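Local coordinates for uncharacterized protein (Leishmania infantum, PDB 4TYZ) that is of unknown function but carries a C-terminal GRAM domain of the PH-like class, and as a whole may bind and transfer sterols, at residues G4-S9 / E16-S21; D20-A25 / Y100-S105; A31-Y36 / A51-S56. One frame throughout, in Å; residues are numbered along the deposited sequence. Where two conformers were deposited one is given.

Contact 1 of 3, residues G4-S9 / E16-S21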
loop_
_atom_site.group_PDB
_atom_site.type_symbol
_atom_site.label_atom_id
_atom_site.label_comp_id
_atom_site.label_asym_id
_atom_site.label_seq_id
_atom_site.Cartn_x
_atom_site.Cartn_y
_atom_site.Cartn_z
ATOM N N GLY A 4 -11.307 2.678 -11.286
ATOM C CA GLY A 4 -10.972 2.126 -12.587
ATOM C C GLY A 4 -9.548 1.610 -12.629
ATOM O O GLY A 4 -9.269 0.567 -13.223
ATOM N N VAL A 5 -8.630 2.335 -11.993
ATOM C CA VAL A 5 -7.251 1.856 -11.939
ATOM C C VAL A 5 -7.209 0.509 -11.223
ATOM O O VAL A 5 -6.563 -0.436 -11.685
ATOM C CB VAL A 5 -6.320 2.856 -11.231
ATOM C CG1 VAL A 5 -4.899 2.297 -11.156
ATOM C CG2 VAL A 5 -6.332 4.186 -11.962
ATOM N N PHE A 6 -7.918 0.415 -10.099
ATOM C CA PHE A 6 -7.941 -0.827 -9.345
ATOM C C PHE A 6 -8.522 -1.975 -10.165
ATOM O O PHE A 6 -7.965 -3.078 -10.172
ATOM C CB PHE A 6 -8.746 -0.672 -8.053
ATOM C CG PHE A 6 -8.704 -1.889 -7.183
ATOM C CD1 PHE A 6 -7.555 -2.203 -6.485
ATOM C CD2 PHE A 6 -9.795 -2.732 -7.079
ATOM C CE1 PHE A 6 -7.488 -3.352 -5.686
ATOM C CE2 PHE A 6 -9.740 -3.866 -6.276
ATOM C CZ PHE A 6 -8.574 -4.177 -5.577
ATOM N N ARG A 7 -9.639 -1.719 -10.838
ATOM C CA ARG A 7 -10.326 -2.787 -11.547
ATOM C C ARG A 7 -9.560 -3.244 -12.780
ATOM O O ARG A 7 -9.655 -4.402 -13.174
ATOM C CB ARG A 7 -11.737 -2.349 -11.942
ATOM C CG ARG A 7 -12.613 -1.985 -10.748
ATOM C CD ARG A 7 -12.730 -3.152 -9.778
ATOM N NE ARG A 7 -13.503 -2.775 -8.596
ATOM C CZ ARG A 7 -13.535 -3.474 -7.464
ATOM N NH1 ARG A 7 -12.830 -4.598 -7.344
ATOM N NH2 ARG A 7 -14.276 -3.046 -6.453
ATOM N N LYS A 8 -8.804 -2.340 -13.386
ATOM C CA LYS A 8 -7.935 -2.717 -14.490
ATOM C C LYS A 8 -6.738 -3.542 -13.996
ATOM O O LYS A 8 -6.329 -4.518 -14.642
ATOM C CB LYS A 8 -7.448 -1.471 -15.242
ATOM C CG LYS A 8 -6.587 -1.777 -16.464
ATOM C CD LYS A 8 -6.435 -0.556 -17.355
ATOM C CE LYS A 8 -5.773 0.593 -16.618
ATOM N NZ LYS A 8 -4.354 0.289 -16.282
ATOM N N SER A 9 -6.186 -3.162 -12.846
ATOM C CA SER A 9 -4.916 -3.715 -12.399
ATOM C C SER A 9 -5.030 -5.041 -11.673
ATOM O O SER A 9 -4.092 -5.840 -11.677
ATOM C CB SER A 9 -4.206 -2.710 -11.491
ATOM O OG SER A 9 -3.840 -1.559 -12.238
ATOM N N GLU A 16 -13.714 -7.832 -4.623
ATOM C CA GLU A 16 -13.314 -7.049 -3.454
ATOM C C GLU A 16 -13.849 -5.626 -3.518
ATOM O O GLU A 16 -13.702 -4.961 -4.530
ATOM C CB GLU A 16 -11.792 -6.992 -3.353
ATOM C CG GLU A 16 -11.138 -8.317 -3.004
ATOM C CD GLU A 16 -11.374 -8.693 -1.554
ATOM O OE1 GLU A 16 -10.875 -7.969 -0.667
ATOM O OE2 GLU A 16 -12.070 -9.694 -1.314
ATOM N N THR A 17 -14.463 -5.165 -2.437
ATOM C CA THR A 17 -14.816 -3.757 -2.362
ATOM C C THR A 17 -13.571 -2.917 -2.104
ATOM O O THR A 17 -12.637 -3.344 -1.419
ATOM C CB THR A 17 -15.840 -3.477 -1.266
ATOM O OG1 THR A 17 -15.388 -4.075 -0.047
ATOM C CG2 THR A 17 -17.191 -4.058 -1.643
ATOM N N LEU A 18 -13.554 -1.723 -2.680
ATOM C CA LEU A 18 -12.455 -0.806 -2.459
ATOM C C LEU A 18 -12.834 0.062 -1.265
ATOM O O LEU A 18 -13.714 0.928 -1.362
ATOM C CB LEU A 18 -12.178 0.039 -3.706
ATOM C CG LEU A 18 -10.943 0.936 -3.610
ATOM C CD1 LEU A 18 -9.699 0.105 -3.334
ATOM C CD2 LEU A 18 -10.753 1.754 -4.889
ATOM N N LEU A 19 -12.193 -0.190 -0.128
ATOM C CA LEU A 19 -12.549 0.501 1.109
ATOM C C LEU A 19 -11.918 1.874 1.192
ATOM O O LEU A 19 -12.531 2.814 1.699
ATOM C CB LEU A 19 -12.132 -0.321 2.328
ATOM C CG LEU A 19 -12.761 -1.705 2.439
ATOM C CD1 LEU A 19 -12.194 -2.438 3.637
ATOM C CD2 LEU A 19 -14.277 -1.583 2.540
ATOM N N ASP A 20 -10.687 1.989 0.710
ATOM C CA ASP A 20 -9.971 3.251 0.784
ATOM C C ASP A 20 -8.800 3.228 -0.182
ATOM O O ASP A 20 -8.398 2.168 -0.668
ATOM C CB ASP A 20 -9.482 3.527 2.210
ATOM C CG ASP A 20 -9.586 4.996 2.592
ATOM O OD1 ASP A 20 -9.710 5.285 3.803
ATOM O OD2 ASP A 20 -9.544 5.857 1.689
ATOM N N SER A 21 -8.261 4.402 -0.469
ATOM C CA SER A 21 -7.080 4.487 -1.310
ATOM C C SER A 21 -6.282 5.721 -0.949
ATOM O O SER A 21 -6.831 6.703 -0.448
ATOM C CB SER A 21 -7.450 4.513 -2.792
ATOM O OG SER A 21 -8.224 5.666 -3.084
#

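Contact 2 of 3, residues D20-A25 / Y100-S105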
loop_
_atom_site.group_PDB
_atom_site.type_symbol
_atom_site.label_atom_id
_atom_site.label_comp_id
_atom_site.label_asym_id
_atom_site.label_seq_id
_atom_site.Cartn_x
_atom_site.Cartn_y
_atom_site.Cartn_z
ATOM N N ASP A 20 -10.687 1.989 0.710
ATOM C CA ASP A 20 -9.971 3.251 0.784
ATOM C C ASP A 20 -8.800 3.228 -0.182
ATOM O O ASP A 20 -8.398 2.168 -0.668
ATOM C CB ASP A 20 -9.482 3.527 2.210
ATOM C CG ASP A 20 -9.586 4.996 2.592
ATOM O OD1 ASP A 20 -9.710 5.285 3.803
ATOM O OD2 ASP A 20 -9.544 5.857 1.689
ATOM N N SER A 21 -8.261 4.402 -0.469
ATOM C CA SER A 21 -7.080 4.487 -1.310
ATOM C C SER A 21 -6.282 5.721 -0.949
ATOM O O SER A 21 -6.831 6.703 -0.448
ATOM C CB SER A 21 -7.450 4.513 -2.792
ATOM O OG SER A 21 -8.224 5.666 -3.084
ATOM N N PHE A 22 -4.982 5.655 -1.214
ATOM C CA PHE A 22 -4.046 6.684 -0.784
ATOM C C PHE A 22 -2.945 6.912 -1.806
ATOM O O PHE A 22 -2.414 5.963 -2.387
ATOM C CB PHE A 22 -3.419 6.294 0.561
ATOM C CG PHE A 22 -4.408 6.234 1.683
ATOM C CD1 PHE A 22 -4.744 7.384 2.380
ATOM C CD2 PHE A 22 -5.027 5.040 2.020
ATOM C CE1 PHE A 22 -5.681 7.338 3.401
ATOM C CE2 PHE A 22 -5.964 4.993 3.047
ATOM C CZ PHE A 22 -6.286 6.147 3.728
ATOM N N ASN A 23 -2.595 8.175 -2.012
ATOM C CA ASN A 23 -1.416 8.500 -2.793
ATOM C C ASN A 23 -0.156 8.179 -2.005
ATOM O O ASN A 23 -0.044 8.547 -0.831
ATOM C CB ASN A 23 -1.412 9.972 -3.165
ATOM C CG ASN A 23 -2.591 10.348 -4.028
ATOM O OD1 ASN A 23 -3.553 10.964 -3.561
ATOM N ND2 ASN A 23 -2.536 9.958 -5.290
ATOM N N CYS A 24 0.793 7.511 -2.650
ATOM C CA CYS A 24 2.086 7.218 -2.036
ATOM C C CYS A 24 3.030 6.722 -3.112
ATOM O O CYS A 24 2.675 6.678 -4.289
ATOM C CB CYS A 24 1.971 6.183 -0.908
ATOM S SG CYS A 24 1.396 4.555 -1.471
ATOM N N ALA A 25 4.238 6.360 -2.716
ATOM C CA ALA A 25 5.186 5.821 -3.664
ATOM C C ALA A 25 5.747 4.540 -3.109
ATOM O O ALA A 25 5.931 4.389 -1.905
ATOM C CB ALA A 25 6.294 6.812 -3.961
ATOM N N TYR A 100 -2.268 4.611 7.593
ATOM C CA TYR A 100 -1.837 3.625 8.574
ATOM C C TYR A 100 -3.047 3.139 9.370
ATOM O O TYR A 100 -3.200 1.941 9.613
ATOM C CB TYR A 100 -0.755 4.213 9.483
ATOM C CG TYR A 100 -0.235 3.235 10.500
ATOM C CD1 TYR A 100 0.801 2.365 10.189
ATOM C CD2 TYR A 100 -0.773 3.192 11.778
ATOM C CE1 TYR A 100 1.281 1.461 11.128
ATOM C CE2 TYR A 100 -0.294 2.306 12.721
ATOM C CZ TYR A 100 0.722 1.444 12.387
ATOM O OH TYR A 100 1.189 0.556 13.336
ATOM N N SER A 101 -3.926 4.066 9.739
ATOM C CA SER A 101 -5.142 3.692 10.455
ATOM C C SER A 101 -6.022 2.766 9.631
ATOM O O SER A 101 -6.574 1.791 10.151
ATOM C CB SER A 101 -5.925 4.938 10.855
ATOM O OG SER A 101 -5.208 5.656 11.844
ATOM N N ALA A 102 -6.156 3.068 8.343
ATOM C CA ALA A 102 -6.987 2.244 7.471
ATOM C C ALA A 102 -6.379 0.845 7.320
ATOM O O ALA A 102 -7.100 -0.154 7.338
ATOM C CB ALA A 102 -7.165 2.916 6.120
ATOM N N LEU A 103 -5.052 0.778 7.207
ATOM C CA LEU A 103 -4.343 -0.503 7.188
ATOM C C LEU A 103 -4.591 -1.302 8.452
ATOM O O LEU A 103 -4.945 -2.475 8.372
ATOM C CB LEU A 103 -2.835 -0.310 7.019
ATOM C CG LEU A 103 -2.399 0.141 5.641
ATOM C CD1 LEU A 103 -0.890 0.207 5.579
ATOM C CD2 LEU A 103 -2.932 -0.826 4.631
ATOM N N MET A 104 -4.391 -0.676 9.613
ATOM C CA MET A 104 -4.616 -1.353 10.890
ATOM C C MET A 104 -6.002 -1.950 10.975
ATOM O O MET A 104 -6.179 -3.071 11.436
ATOM C CB MET A 104 -4.435 -0.394 12.074
ATOM C CG MET A 104 -3.009 -0.018 12.427
ATOM S SD MET A 104 -1.902 -1.414 12.722
ATOM C CE MET A 104 -1.091 -1.399 11.118
ATOM N N SER A 105 -6.995 -1.193 10.521
ATOM C CA SER A 105 -8.381 -1.618 10.655
ATOM C C SER A 105 -8.635 -2.930 9.927
ATOM O O SER A 105 -9.389 -3.775 10.406
ATOM C CB SER A 105 -9.326 -0.536 10.133
ATOM O OG SER A 105 -9.250 0.620 10.939
#

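Contact 3 of 3, residues A31-Y36 / A51-S56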
loop_
_atom_site.group_PDB
_atom_site.type_symbol
_atom_site.label_atom_id
_atom_site.label_comp_id
_atom_site.label_asym_id
_atom_site.label_seq_id
_atom_site.Cartn_x
_atom_site.Cartn_y
_atom_site.Cartn_z
ATOM N N ALA A 31 14.985 2.758 -6.652
ATOM C CA ALA A 31 13.845 2.993 -7.537
ATOM C C ALA A 31 12.623 3.478 -6.765
ATOM O O ALA A 31 12.254 2.890 -5.749
ATOM C CB ALA A 31 13.504 1.721 -8.301
ATOM N N LEU A 32 11.999 4.545 -7.257
ATOM C CA LEU A 32 10.758 5.049 -6.675
ATOM C C LEU A 32 9.664 5.078 -7.738
ATOM O O LEU A 32 9.883 5.575 -8.858
ATOM C CB LEU A 32 10.961 6.458 -6.077
ATOM C CG LEU A 32 9.719 7.131 -5.468
ATOM C CD1 LEU A 32 10.094 8.017 -4.289
ATOM C CD2 LEU A 32 8.916 7.951 -6.492
ATOM N N LYS A 33 8.489 4.566 -7.375
ATOM C CA LYS A 33 7.322 4.594 -8.250
ATOM C C LYS A 33 6.132 5.241 -7.564
ATOM O O LYS A 33 5.570 4.667 -6.621
ATOM C CB LYS A 33 6.924 3.177 -8.678
ATOM C CG LYS A 33 8.043 2.337 -9.247
ATOM C CD LYS A 33 8.209 2.585 -10.722
ATOM C CE LYS A 33 9.195 1.604 -11.332
ATOM N NZ LYS A 33 9.702 2.132 -12.622
ATOM N N GLN A 34 5.735 6.420 -8.039
ATOM C CA GLN A 34 4.529 7.064 -7.535
ATOM C C GLN A 34 3.295 6.269 -7.942
ATOM O O GLN A 34 3.223 5.778 -9.063
ATOM C CB GLN A 34 4.434 8.494 -8.065
ATOM C CG GLN A 34 3.314 9.292 -7.449
ATOM C CD GLN A 34 3.607 9.700 -6.018
ATOM O OE1 GLN A 34 4.765 9.920 -5.638
ATOM N NE2 GLN A 34 2.558 9.821 -5.222
ATOM N N GLY A 35 2.337 6.125 -7.034
ATOM C CA GLY A 35 1.143 5.368 -7.370
ATOM C C GLY A 35 0.073 5.444 -6.309
ATOM O O GLY A 35 -0.042 6.445 -5.593
ATOM N N TYR A 36 -0.710 4.377 -6.229
ATOM C CA TYR A 36 -1.865 4.330 -5.351
ATOM C C TYR A 36 -1.825 3.091 -4.501
ATOM O O TYR A 36 -1.636 1.988 -5.014
ATOM C CB TYR A 36 -3.163 4.321 -6.151
ATOM C CG TYR A 36 -3.215 5.316 -7.284
ATOM C CD1 TYR A 36 -3.361 6.671 -7.034
ATOM C CD2 TYR A 36 -3.125 4.892 -8.606
ATOM C CE1 TYR A 36 -3.420 7.583 -8.081
ATOM C CE2 TYR A 36 -3.182 5.792 -9.654
ATOM C CZ TYR A 36 -3.330 7.131 -9.387
ATOM O OH TYR A 36 -3.383 8.021 -10.441
ATOM N N ALA A 51 3.626 3.461 -14.496
ATOM C CA ALA A 51 4.438 2.294 -14.811
ATOM C C ALA A 51 3.652 1.022 -14.531
ATOM O O ALA A 51 2.592 1.062 -13.902
ATOM C CB ALA A 51 5.730 2.311 -14.008
ATOM N N ALA A 52 4.176 -0.108 -14.997
ATOM C CA ALA A 52 3.518 -1.397 -14.798
ATOM C C ALA A 52 3.551 -1.900 -13.359
ATOM O O ALA A 52 2.644 -2.635 -12.943
ATOM C CB ALA A 52 4.146 -2.438 -15.704
ATOM N N ALA A 53 4.593 -1.517 -12.624
ATOM C CA ALA A 53 4.878 -2.062 -11.299
ATOM C C ALA A 53 3.673 -2.012 -10.371
ATOM O O ALA A 53 3.021 -0.980 -10.225
ATOM C CB ALA A 53 6.048 -1.333 -10.664
ATOM N N HIS A 54 3.377 -3.155 -9.775
ATOM C CA HIS A 54 2.259 -3.267 -8.854
ATOM C C HIS A 54 2.453 -4.471 -7.953
ATOM O O HIS A 54 3.226 -5.375 -8.268
ATOM C CB HIS A 54 0.941 -3.403 -9.627
ATOM C CG HIS A 54 0.859 -4.635 -10.467
ATOM N ND1 HIS A 54 1.496 -4.749 -11.690
ATOM C CD2 HIS A 54 0.222 -5.814 -10.274
ATOM C CE1 HIS A 54 1.250 -5.934 -12.208
ATOM N NE2 HIS A 54 0.474 -6.605 -11.368
ATOM N N PHE A 55 1.749 -4.495 -6.830
ATOM C CA PHE A 55 1.746 -5.695 -6.004
ATOM C C PHE A 55 0.397 -5.847 -5.322
ATOM O O PHE A 55 -0.377 -4.897 -5.228
ATOM C CB PHE A 55 2.894 -5.681 -4.957
ATOM C CG PHE A 55 2.742 -4.651 -3.852
ATOM C CD1 PHE A 55 1.855 -4.849 -2.797
ATOM C CD2 PHE A 55 3.519 -3.495 -3.851
ATOM C CE1 PHE A 55 1.722 -3.895 -1.777
ATOM C CE2 PHE A 55 3.408 -2.557 -2.831
ATOM C CZ PHE A 55 2.509 -2.746 -1.800
ATOM N N SER A 56 0.124 -7.056 -4.852
ATOM C CA SER A 56 -1.021 -7.279 -3.974
ATOM C C SER A 56 -0.619 -8.309 -2.952
ATOM O O SER A 56 -0.001 -9.321 -3.294
ATOM C CB SER A 56 -2.261 -7.735 -4.747
ATOM O OG SER A 56 -1.996 -8.929 -5.467
#

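Contact 1 of 3, residues G4-S9 / E16-S21
Arg-7 of helix 2-9 and the backbone carbonyl of Glu-16 supply the polar half of this contact, which ties the N-terminal helix to the loop entering strand 20-28, just before the classic beta bulge where Leu-19 and Asp-20 both face Ile-39. Both terminal guanidinium nitrogens converge on a single acceptor: Arg-7 NH2 lies 2.8 Å and Arg-7 NH1 3.0 Å from Glu-16 O. The oxygen sits only 2° out of the guanidinium plane; the guanidinium presents its NH1/NH2 end, and both nitrogens lie in the carbonyl plane. The fork costs straightness, the NH1 branch reaching 139° at the hydrogen. A bend at chi2 (-58°) swings the guanidinium off the side of the helix toward the loop and beside the Phe-6 ring. Phe-6 CD2, from the same helix, stands 3.4 Å above the guanidinium plane of Arg-7, offset toward its rim.

The apolar part is looser: Leu-18 puts CD1 over one face of the Phe-6 ring, 4.4 Å from Phe-6 CG. Phe-38 of strand 31-39 touches both residues.

The contact is thus a charged donor on a main-chain carbonyl, not a salt bridge, and leaves the Glu-16 carboxylate to Thr-40 and His-42; the arginine's positive charge probably polarises the C=O and strengthens both bonds.

Contact 2 of 3, residues D20-A25 / Y100-S105
Ala-102 of the C-terminal helix 96-107 meets strand 20-28 through one methyl group, and the evidence for the contact is almost wholly apolar. Ala-102 CB stands 3.9 Å from Phe-22 CE2 and 4.1 Å from Phe-22 CZ, so the CE2-CZ side of the phenyl ring does the touching, and the methyl comes to it obliquely. Phe-22 CG lies beside the backbone N and anti to the carbonyl carbon (chi1 -65°), which carries the ring from the strand out to the helix. Both CB atoms point toward the opposing segment, and the small alanine lets the helix backbone come close: the nearest pair of CA atoms, Asp-20 with Ala-102, is 7.4 Å apart.

No polar bond joins the two segments. Asp-20 also directs its CB toward the helix, but its OD1 only borders the methyl, 4.2 Å from Ala-102 CB, while OD2 accepts the N-H of Ser-21 within its own strand.

Together the two segments bury 83 Å², a small part of the helix-on-sheet packing characteristic of PH-like domains, in which a C-terminal helix closes one end of the curved beta structure. Strand 31-39 lies alongside strand 20-28, through backbone hydrogen bonds of Asp-20 with Ile-39 and Phe-22 with Leu-37, and its Ile-39 touches Phe-22, Ala-102 and Leu-103. Leu-103 also reaches Leu-44 on strand 43-48, while Tyr-100 and Met-104 contact strand 62-67, so the helix spans from the first three strands to the outermost strand 62-67.

Contact 3 of 3, residues A31-Y36 / A51-S56
This is a small, partly exposed side-chain contact between strand 31-39 and the turn leading into strand 54-58, with strand 43-48 between the two strands in the antiparallel sheet. Lys-33 spans the gap with its hydrocarbon chain. Its CD lies 4.1 Å from Ala-51 CB, and one carbon further on Lys-33 CE lies 4.4 Å from Ala-53 CB. Two successive methylenes thus meet two methyls, and the CB atoms of all three residues point toward the opposing segment. The bend at chi2 (-86°) brings CD to Ala-51, and the extended chi3 carries CE on to Ala-53.

The turn has a polar tie of its own. His-54 ND1 donates to Ala-52 O at 2.7 Å, with a nearly straight 166° at the hydrogen; the oxygen stays close to the imidazole plane, while the donor is tilted 16° from the carbonyl plane. This bond fixes the rotation of the ring and places a proton on ND1. Ala-53 O is held separately by Ser-48 OG. In the backbone, Tyr-36 pairs with Gln-47 and Phe-55 with Phe-46, so strand 43-48 joins the strands of both sides.

The closest CA atoms, Lys-33 and Ala-51, are 7.5 Å apart, and 99 Å² is buried in total. The chemistry is therefore that of an aliphatic chain resting on small methyls: the lysine probably contributes mainly by dispersion and burial of its methylenes, while the bonds from His-54 to Ala-52 O and from Ser-48 OG to Ala-53 O help to hold the turn.

Overall arrangement
The three contacts lie 13 to 15 Å apart, centre to centre, around one antiparallel sheet. The segments of contacts 1 and 2 overlap at Asp-20 and Ser-21, where the loop of contact 1 runs into strand 20-28; helix 2-9 meets that loop and helix 96-107 meets the strand. Contact 3 uses the next strand, 31-39, joined to contact 2 by a probable backbone hydrogen bond, Gly-35 N to Cys-24 O (2.8 Å); Val-5 CG1 packs on Tyr-36 CD2 between contacts 1 and 3. Along the chain contact 1 closes first, and contact 3 is nested within the loop closed by contact 2. Both terminal helices and an edge turn are thereby joined to this GRAM domain's sheet.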